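Local structure of HNH endonuclease (Geobacillus virus E2, 5H0M) at residues Cys76-Lys81 / Gln111-Ala116. The protein nicks DNA as an HNH endonuclease of a deep-sea thermophilic bacteriophage, probably through a nuclease fold of the His-Me finger clan. Residues are numbered along the deposited sequence; the frame is centred on the assembly and turned at random.
Sequences CQHCLK and QSLCQA. With ZN (zinc ion), chain B.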
loop_
_atom_site.group_PDB
_atom_site.type_symbol
_atom_site.label_atom_id
_atom_site.label_comp_id
_atom_site.label_asym_id
_atom_site.label_seq_id
_atom_site.Cartn_x
_atom_site.Cartn_y
_atom_site.Cartn_z
ATOM N N CYS A 76 3.074 -13.105 -2.542
ATOM C CA CYS A 76 3.500 -11.881 -3.204
ATOM C C CYS A 76 2.993 -11.864 -4.632
ATOM O O CYS A 76 3.298 -12.754 -5.411
ATOM C CB CYS A 76 5.008 -11.749 -3.198
ATOM S SG CYS A 76 5.598 -10.317 -4.122
ATOM N N GLN A 77 2.213 -10.846 -4.980
ATOM C CA GLN A 77 1.588 -10.776 -6.308
ATOM C C GLN A 77 2.550 -10.384 -7.408
ATOM O O GLN A 77 2.335 -10.739 -8.559
ATOM C CB GLN A 77 0.368 -9.837 -6.259
ATOM C CG GLN A 77 -0.712 -10.325 -5.308
ATOM C CD GLN A 77 -1.240 -11.694 -5.684
ATOM O OE1 GLN A 77 -1.023 -12.694 -4.986
ATOM N NE2 GLN A 77 -1.913 -11.756 -6.811
ATOM N N HIS A 78 3.614 -9.668 -7.078
ATOM C CA HIS A 78 4.621 -9.350 -8.088
ATOM C C HIS A 78 5.457 -10.569 -8.402
ATOM O O HIS A 78 5.680 -10.869 -9.567
ATOM C CB HIS A 78 5.481 -8.190 -7.631
ATOM C CG HIS A 78 4.749 -6.895 -7.627
ATOM N ND1 HIS A 78 5.390 -5.687 -7.569
ATOM C CD2 HIS A 78 3.426 -6.615 -7.719
ATOM C CE1 HIS A 78 4.497 -4.715 -7.594
ATOM N NE2 HIS A 78 3.296 -5.257 -7.679
ATOM N N CYS A 79 5.878 -11.294 -7.376
ATOM C CA CYS A 79 6.578 -12.554 -7.591
ATOM C C CYS A 79 5.714 -13.520 -8.391
ATOM O O CYS A 79 6.203 -14.162 -9.321
ATOM C CB CYS A 79 6.960 -13.189 -6.254
ATOM S SG CYS A 79 8.441 -12.534 -5.451
ATOM N N LEU A 80 4.429 -13.598 -8.071
ATOM C CA LEU A 80 3.550 -14.529 -8.784
ATOM C C LEU A 80 3.501 -14.207 -10.283
ATOM O O LEU A 80 3.549 -15.111 -11.133
ATOM C CB LEU A 80 2.136 -14.505 -8.179
ATOM C CG LEU A 80 1.185 -15.623 -8.602
ATOM C CD1 LEU A 80 1.706 -16.983 -8.177
ATOM C CD2 LEU A 80 -0.192 -15.366 -8.002
ATOM N N LYS A 81 3.423 -12.930 -10.616
ATOM C CA LYS A 81 3.424 -12.513 -12.018
ATOM C C LYS A 81 4.717 -12.816 -12.728
ATOM O O LYS A 81 4.709 -13.050 -13.938
ATOM C CB LYS A 81 3.045 -11.056 -12.130
ATOM C CG LYS A 81 1.570 -10.910 -11.784
ATOM C CD LYS A 81 1.027 -9.495 -11.818
ATOM C CE LYS A 81 -0.219 -9.393 -10.941
ATOM N NZ LYS A 81 -1.099 -8.233 -11.244
ATOM N N GLN A 111 -1.985 -4.582 -3.036
ATOM C CA GLN A 111 -1.337 -5.846 -3.359
ATOM C C GLN A 111 -0.520 -6.370 -2.193
ATOM O O GLN A 111 0.170 -5.617 -1.518
ATOM C CB GLN A 111 -0.425 -5.719 -4.575
ATOM C CG GLN A 111 -1.094 -5.211 -5.824
ATOM C CD GLN A 111 -0.128 -5.199 -6.992
ATOM O OE1 GLN A 111 0.729 -4.314 -7.090
ATOM N NE2 GLN A 111 -0.254 -6.181 -7.865
ATOM N N SER A 112 -0.573 -7.679 -2.005
ATOM C CA SER A 112 0.301 -8.349 -1.053
ATOM C C SER A 112 1.674 -8.512 -1.691
ATOM O O SER A 112 1.764 -8.960 -2.838
ATOM C CB SER A 112 -0.257 -9.732 -0.722
ATOM O OG SER A 112 -1.610 -9.647 -0.272
ATOM N N LEU A 113 2.725 -8.131 -0.955
ATOM C CA LEU A 113 4.105 -8.102 -1.473
ATOM C C LEU A 113 5.084 -8.698 -0.480
ATOM O O LEU A 113 4.888 -8.613 0.730
ATOM C CB LEU A 113 4.565 -6.670 -1.768
ATOM C CG LEU A 113 3.765 -5.870 -2.812
ATOM C CD1 LEU A 113 4.346 -4.476 -2.925
ATOM C CD2 LEU A 113 3.762 -6.570 -4.159
ATOM N N CYS A 114 6.146 -9.297 -1.019
ATOM C CA CYS A 114 7.309 -9.658 -0.223
ATOM C C CYS A 114 8.160 -8.409 -0.002
ATOM O O CYS A 114 7.920 -7.356 -0.586
ATOM C CB CYS A 114 8.120 -10.763 -0.911
ATOM S SG CYS A 114 9.054 -10.248 -2.355
ATOM N N GLN A 115 9.153 -8.506 0.868
ATOM C CA GLN A 115 9.979 -7.344 1.164
ATOM C C GLN A 115 10.747 -6.855 -0.060
ATOM O O GLN A 115 10.857 -5.656 -0.298
ATOM C CB GLN A 115 10.956 -7.659 2.292
ATOM C CG GLN A 115 11.999 -6.579 2.479
ATOM C CD GLN A 115 12.907 -6.861 3.634
ATOM O OE1 GLN A 115 12.560 -7.634 4.528
ATOM N NE2 GLN A 115 14.068 -6.219 3.641
ATOM N N ALA A 116 11.327 -7.776 -0.818
ATOM C CA ALA A 116 12.105 -7.406 -1.989
ATOM C C ALA A 116 11.261 -6.674 -3.013
ATOM O O ALA A 116 11.701 -5.687 -3.595
ATOM C CB ALA A 116 12.781 -8.620 -2.617
HETATM ZN ZN ZN B . 7.871 -10.604 -4.356
#
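C76, C79 and C114 bind one zinc ion through SG, at 2.3 Å for C76 and C79 and 2.4 Å for C114; C117 supplies the fourth sulphur. C76 SG, anti to its backbone N (chi1 175°), is also gripped by two backbone amides: C114 N reaches it across the contact at 3.3 Å, and C79 N donates to it at 3.4 Å, so that C76 caps the N-terminus of helix 77-81. The two N-H groups would be expected to offset part of the thiolate charge and, with the metal, hold SG in place. One step out from the metal, Q77 N donates a nearly straight bond (170° at the hydrogen) to S112 O at 2.9 Å, tying the helix start to strand 111-113. Farther out, L113 CD2 sits over the centre of one face of the H78 ring, 3.6 Å from its centroid, in a CH-pi contact. The same ring gives NE2-H to Q111 OE1 at 2.8 Å; the ring and amide planes lie 60° apart, and the nitrogen stands above the carbonyl plane. S112 OG is hydrogen-bonded to D72 OD2, in the loop after helix 59-71. The two CxxC pairs, C76/C79 at the start of helix 77-81 and C114/C117 at that of helix 115-129, make up a Cys4 zinc site, as found in many HNH endonucleases.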